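RagB/SusD family nutrient uptake outer membrane protein (Bacteroides thetaiotaomicron, PDB 7KV2) probably binds beta-glucans at the outer surface of the cell and helps pass them on for uptake across the outer membrane. Local coordinates at residues N201-R206 against G213-A218. Residues are numbered along the deposited sequence; the frame is centred on the assembly and turned at random.
Sequences NVLPMR and GRVTLA
Leu-203 and Val-215 meet methyl to methyl on the more closely packed side of this contact, where Val-215, Thr-216 and Ala-218 are buried, CD1 of Leu-203 lying 3.7 Å from CG1 of Val-215. With CG beside its own backbone N and anti to the carbonyl carbon (chi1 -71°) and an extended chi2, Leu-203 lays both methyls against Val-215, while its CB rests 3.6 Å from the backbone N of Leu-217. Ala-145 of helix 137-162 and Val-220 of helix 217-231 also touch this leucine, adding to a small apolar cluster. An alanine here would probably open a gap between Val-215, Ala-145 and Val-220, leaving the Val-215 methyl without its mate.

One hydrogen bond joins the two segments: Leu-217 N donates to Pro-204 O (2.8 Å, N-H...O angle 162°), its nitrogen tilted 30° from the carbonyl plane. The same oxygen sits 3.3 Å from Thr-216 CB, and Met-205 O, which accepts a hydrogen bond from the sodium-site residue Tyr-253, lies 3.4 Å from Ala-218 CB.

The Met-205 chain, bent at chi2 and chi3, brings SD to 3.9 Å from Ala-218 CB. Packing is looser at its tip, where CE comes no nearer to Leu-217 CD2 than 4.2 Å and both residues remain partly open to solvent.

Thr-216 OG1 accepts from Met-219 N, making Thr-216 the N-cap of helix 217-231, whose first-turn amide at Leu-217 is taken up by Pro-204. The loop leaving helix 183-200 thus folds over the start of the next helix, connecting two consecutive helices in the tetratricopeptide-like helical scaffold of SusD-family proteins.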
loop_
_atom_site.group_PDB
_atom_site.type_symbol
_atom_site.label_atom_id
_atom_site.label_comp_id
_atom_site.label_asym_id
_atom_site.label_seq_id
_atom_site.Cartn_x
_atom_site.Cartn_y
_atom_site.Cartn_z
ATOM N N ASN A 201 24.314 1.421 -9.426
ATOM C CA ASN A 201 24.533 0.012 -9.846
ATOM C C ASN A 201 25.080 -0.830 -8.681
ATOM O O ASN A 201 26.048 -1.619 -8.887
ATOM C CB ASN A 201 25.465 -0.048 -11.057
ATOM C CG ASN A 201 25.458 -1.411 -11.693
ATOM O OD1 ASN A 201 24.463 -2.129 -11.611
ATOM N ND2 ASN A 201 26.561 -1.776 -12.316
ATOM N N VAL A 202 24.485 -0.708 -7.497
ATOM C CA VAL A 202 24.945 -1.392 -6.253
ATOM C C VAL A 202 23.818 -2.241 -5.637
ATOM O O VAL A 202 24.096 -3.012 -4.735
ATOM C CB VAL A 202 25.474 -0.350 -5.252
ATOM C CG1 VAL A 202 24.422 0.683 -4.856
ATOM C CG2 VAL A 202 26.089 -1.013 -4.036
ATOM N N LEU A 203 22.568 -2.078 -6.059
ATOM C CA LEU A 203 21.440 -2.804 -5.414
ATOM C C LEU A 203 21.309 -4.184 -6.037
ATOM O O LEU A 203 21.324 -4.338 -7.247
ATOM C CB LEU A 203 20.162 -2.003 -5.633
ATOM C CG LEU A 203 20.073 -0.713 -4.834
ATOM C CD1 LEU A 203 18.826 0.080 -5.176
ATOM C CD2 LEU A 203 20.154 -0.965 -3.336
ATOM N N PRO A 204 21.060 -5.237 -5.243
ATOM C CA PRO A 204 20.772 -6.537 -5.840
ATOM C C PRO A 204 19.371 -6.548 -6.472
ATOM O O PRO A 204 18.509 -5.750 -6.040
ATOM C CB PRO A 204 20.931 -7.468 -4.648
ATOM C CG PRO A 204 20.495 -6.610 -3.454
ATOM C CD PRO A 204 20.976 -5.214 -3.779
ATOM N N MET A 205 19.156 -7.460 -7.416
ATOM C CA MET A 205 17.833 -7.661 -8.067
ATOM C C MET A 205 16.843 -8.223 -7.033
ATOM O O MET A 205 15.674 -7.771 -7.027
ATOM C CB MET A 205 17.954 -8.583 -9.281
ATOM C CG MET A 205 16.670 -8.756 -10.060
ATOM S SD MET A 205 15.927 -7.241 -10.662
ATOM C CE MET A 205 16.672 -7.065 -12.277
ATOM N N ARG A 206 17.301 -9.126 -6.163
ATOM C CA ARG A 206 16.466 -9.747 -5.094
ATOM C C ARG A 206 17.324 -9.909 -3.844
ATOM O O ARG A 206 18.503 -10.262 -3.966
ATOM C CB ARG A 206 15.922 -11.104 -5.538
ATOM C CG ARG A 206 14.831 -11.680 -4.655
ATOM C CD ARG A 206 14.238 -13.007 -5.088
ATOM N NE ARG A 206 13.375 -13.385 -3.977
ATOM C CZ ARG A 206 12.054 -13.341 -3.972
ATOM N NH1 ARG A 206 11.358 -13.193 -5.095
ATOM N NH2 ARG A 206 11.434 -13.592 -2.828
ATOM N N GLY A 213 13.289 -7.047 2.963
ATOM C CA GLY A 213 12.831 -5.735 3.460
ATOM C C GLY A 213 13.772 -4.629 3.014
ATOM O O GLY A 213 13.360 -3.470 3.036
ATOM N N ARG A 214 15.032 -4.953 2.673
ATOM C CA ARG A 214 16.014 -3.937 2.213
ATOM C C ARG A 214 15.612 -3.516 0.796
ATOM O O ARG A 214 15.024 -4.333 0.070
ATOM C CB ARG A 214 17.462 -4.442 2.239
ATOM C CG ARG A 214 18.015 -4.770 3.625
ATOM C CD ARG A 214 18.453 -3.561 4.445
ATOM N NE ARG A 214 19.308 -3.923 5.575
ATOM C CZ ARG A 214 20.186 -3.103 6.136
ATOM N NH1 ARG A 214 20.314 -1.864 5.705
ATOM N NH2 ARG A 214 20.957 -3.529 7.110
ATOM N N VAL A 215 15.916 -2.278 0.421
ATOM C CA VAL A 215 15.760 -1.805 -0.968
ATOM C C VAL A 215 16.523 -2.750 -1.904
ATOM O O VAL A 215 17.666 -3.153 -1.571
ATOM C CB VAL A 215 16.255 -0.355 -1.079
ATOM C CG1 VAL A 215 16.268 0.128 -2.511
ATOM C CG2 VAL A 215 15.400 0.556 -0.209
ATOM N N THR A 216 15.900 -3.057 -3.031
ATOM C CA THR A 216 16.447 -3.844 -4.145
ATOM C C THR A 216 16.232 -3.066 -5.444
ATOM O O THR A 216 15.372 -2.150 -5.474
ATOM C CB THR A 216 15.774 -5.210 -4.241
ATOM O OG1 THR A 216 14.422 -4.936 -4.645
ATOM C CG2 THR A 216 15.867 -5.955 -2.931
ATOM N N LEU A 217 16.974 -3.455 -6.492
ATOM C CA LEU A 217 16.788 -2.889 -7.838
ATOM C C LEU A 217 15.332 -3.114 -8.262
ATOM O O LEU A 217 14.754 -2.204 -8.815
ATOM C CB LEU A 217 17.776 -3.509 -8.827
ATOM C CG LEU A 217 17.772 -2.856 -10.216
ATOM C CD1 LEU A 217 18.138 -1.391 -10.150
ATOM C CD2 LEU A 217 18.710 -3.602 -11.151
ATOM N N ALA A 218 14.756 -4.306 -8.041
ATOM C CA ALA A 218 13.385 -4.600 -8.520
ATOM C C ALA A 218 12.402 -3.664 -7.819
ATOM O O ALA A 218 11.453 -3.191 -8.495
ATOM C CB ALA A 218 13.026 -6.043 -8.314
#